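Local coordinates for hypothetical protein (Leishmania major, PDB 1R75), which is of unknown function but belongs to the DUF1935 family and folds into two antiparallel beta-sheets, at residues Val20-Gly25 with Ala54-Ser59. Residues are numbered along the deposited sequence; the frame is centred on the assembly and turned at random.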
loop_
_atom_site.group_PDB
_atom_site.type_symbol
_atom_site.label_atom_id
_atom_site.label_comp_id
_atom_site.label_asym_id
_atom_site.label_seq_id
_atom_site.Cartn_x
_atom_site.Cartn_y
_atom_site.Cartn_z
ATOM N N VAL A 20 -3.085 -14.562 0.464
ATOM C CA VAL A 20 -3.699 -15.937 0.650
ATOM C C VAL A 20 -4.006 -16.187 2.132
ATOM O O VAL A 20 -5.152 -16.001 2.579
ATOM C CB VAL A 20 -2.792 -17.081 0.061
ATOM C CG1 VAL A 20 -3.307 -18.500 0.433
ATOM C CG2 VAL A 20 -2.689 -16.952 -1.440
ATOM N N THR A 21 -2.993 -16.569 2.908
ATOM C CA THR A 21 -3.219 -16.777 4.334
ATOM C C THR A 21 -2.523 -15.706 5.163
ATOM O O THR A 21 -1.315 -15.484 5.041
ATOM C CB THR A 21 -2.809 -18.201 4.778
ATOM O OG1 THR A 21 -3.564 -19.178 4.039
ATOM C CG2 THR A 21 -3.215 -18.455 6.256
ATOM N N PHE A 22 -3.316 -15.053 6.007
ATOM C CA PHE A 22 -2.811 -14.050 6.917
ATOM C C PHE A 22 -2.503 -14.688 8.260
ATOM O O PHE A 22 -3.317 -15.447 8.794
ATOM C CB PHE A 22 -3.833 -12.917 7.067
ATOM C CG PHE A 22 -4.243 -12.304 5.759
ATOM C CD1 PHE A 22 -3.285 -11.773 4.906
ATOM C CD2 PHE A 22 -5.581 -12.242 5.389
ATOM C CE1 PHE A 22 -3.648 -11.193 3.684
ATOM C CE2 PHE A 22 -5.953 -11.698 4.181
ATOM C CZ PHE A 22 -4.970 -11.144 3.323
ATOM N N LYS A 23 -1.320 -14.397 8.791
ATOM C CA LYS A 23 -0.903 -14.903 10.095
ATOM C C LYS A 23 -1.441 -14.082 11.270
ATOM O O LYS A 23 -1.890 -14.654 12.269
ATOM C CB LYS A 23 0.632 -14.993 10.183
ATOM C CG LYS A 23 1.294 -15.759 9.017
ATOM C CD LYS A 23 2.627 -16.499 9.386
ATOM C CE LYS A 23 2.790 -17.804 8.528
ATOM N NZ LYS A 23 4.195 -18.284 8.411
ATOM N N ASN A 24 -1.416 -12.755 11.176
ATOM C CA ASN A 24 -1.613 -11.927 12.359
ATOM C C ASN A 24 -2.836 -11.011 12.433
ATOM O O ASN A 24 -3.033 -10.284 13.410
ATOM C CB ASN A 24 -0.352 -11.089 12.525
ATOM C CG ASN A 24 0.845 -11.948 12.650
ATOM O OD1 ASN A 24 0.783 -12.970 13.355
ATOM N ND2 ASN A 24 1.928 -11.607 11.963
ATOM N N GLY A 25 -3.651 -11.022 11.411
ATOM C CA GLY A 25 -4.734 -10.083 11.354
ATOM C C GLY A 25 -5.386 -10.220 10.016
ATOM O O GLY A 25 -5.115 -11.145 9.307
ATOM N N ALA A 54 -5.686 -1.022 -2.010
ATOM C CA ALA A 54 -5.301 -0.877 -0.653
ATOM C C ALA A 54 -4.116 -1.784 -0.333
ATOM O O ALA A 54 -3.838 -2.710 -1.072
ATOM C CB ALA A 54 -6.450 -1.212 0.241
ATOM N N PHE A 55 -3.403 -1.453 0.745
ATOM C CA PHE A 55 -2.313 -2.268 1.277
ATOM C C PHE A 55 -2.636 -2.713 2.690
ATOM O O PHE A 55 -3.201 -1.952 3.515
ATOM C CB PHE A 55 -1.011 -1.449 1.294
ATOM C CG PHE A 55 -0.466 -1.209 -0.038
ATOM C CD1 PHE A 55 0.033 -2.252 -0.794
ATOM C CD2 PHE A 55 -0.436 0.079 -0.559
ATOM C CE1 PHE A 55 0.608 -1.982 -2.109
ATOM C CE2 PHE A 55 0.120 0.345 -1.807
ATOM C CZ PHE A 55 0.599 -0.716 -2.606
ATOM N N TYR A 56 -2.293 -3.951 2.970
ATOM C CA TYR A 56 -2.428 -4.534 4.293
ATOM C C TYR A 56 -1.047 -5.019 4.751
ATOM O O TYR A 56 -0.341 -5.666 3.981
ATOM C CB TYR A 56 -3.488 -5.671 4.283
ATOM C CG TYR A 56 -3.442 -6.499 5.530
ATOM C CD1 TYR A 56 -3.833 -5.953 6.754
ATOM C CD2 TYR A 56 -2.975 -7.795 5.511
ATOM C CE1 TYR A 56 -3.719 -6.676 7.931
ATOM C CE2 TYR A 56 -2.853 -8.534 6.682
ATOM C CZ TYR A 56 -3.262 -7.986 7.860
ATOM O OH TYR A 56 -3.157 -8.673 9.009
ATOM N N ASN A 57 -0.666 -4.667 5.966
ATOM C CA ASN A 57 0.602 -5.027 6.563
ATOM C C ASN A 57 0.268 -6.135 7.614
ATOM O O ASN A 57 -0.400 -5.862 8.618
ATOM C CB ASN A 57 1.226 -3.759 7.131
ATOM C CG ASN A 57 2.517 -4.031 7.965
ATOM O OD1 ASN A 57 2.939 -5.186 8.196
ATOM N ND2 ASN A 57 3.117 -2.961 8.415
ATOM N N ASP A 58 0.660 -7.388 7.300
ATOM C CA ASP A 58 0.462 -8.536 8.198
ATOM C C ASP A 58 1.602 -8.741 9.255
ATOM O O ASP A 58 1.630 -9.729 9.976
ATOM C CB ASP A 58 0.283 -9.779 7.340
ATOM C CG ASP A 58 -0.343 -10.938 8.098
ATOM O OD1 ASP A 58 -1.303 -10.734 8.885
ATOM O OD2 ASP A 58 0.100 -12.081 7.923
ATOM N N SER A 59 2.515 -7.797 9.359
ATOM C CA SER A 59 3.467 -7.793 10.429
ATOM C C SER A 59 2.908 -7.237 11.709
ATOM O O SER A 59 2.185 -6.274 11.706
ATOM C CB SER A 59 4.686 -6.951 10.059
ATOM O OG SER A 59 5.621 -7.079 11.094
#
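K23 and N24 meet D58 through three hydrogen bonds, all received by the aspartate, which tie the N-terminal segment 20-25 to the end of strand 52-57. The carboxylate of D58 takes two consecutive backbone amides. K23 N meets D58 OD2 at 2.9 Å on the syn lone pair, and N24 N meets D58 OD1 at 3.1 Å, also from the syn side but 27° out of the carboxylate plane. With CG anti to its own backbone N (chi1 -162°), D58 turns the carboxylate toward the segment although its CB does not head there. The third bond uses the backbone: N24 ND2 donates to D58 O over 2.8 Å, almost in line with the carbonyl and close to the plane of the N24 amide, so that main chain and side chain of N24 both bind the same residue. Y56 OH lies 2.8 Å from D58 OD1 as a hydrogen-bond donor, although the modelled place of this hydroxyl is less certain.

Beside these polar bonds lies an aromatic contact. Y56 turns its edge to the face of F22 in a T-shaped pair, ring centres 5.1 Å apart and planes at 74°; the nearest atoms are F22 CD1 and Y56 CE2, at 3.7 Å. F22 also makes an edge-to-face pair with Y43 of the adjoining strand 42-47.

At the last residue of the strand, N57 OD1 accepts from S59 N at 2.9 Å, forming an Asx turn with D58 as its middle residue, while N57 ND2 bonds to L62 O and V107 O.

All three hydrogen bonds from segment 20-25, itself without regular structure, thus end on one buried aspartate, with the F22-Y56 pair packed beside them. The main-chain N-H groups of K23 and N24 would help to stabilise its negative charge and favour the ionised form.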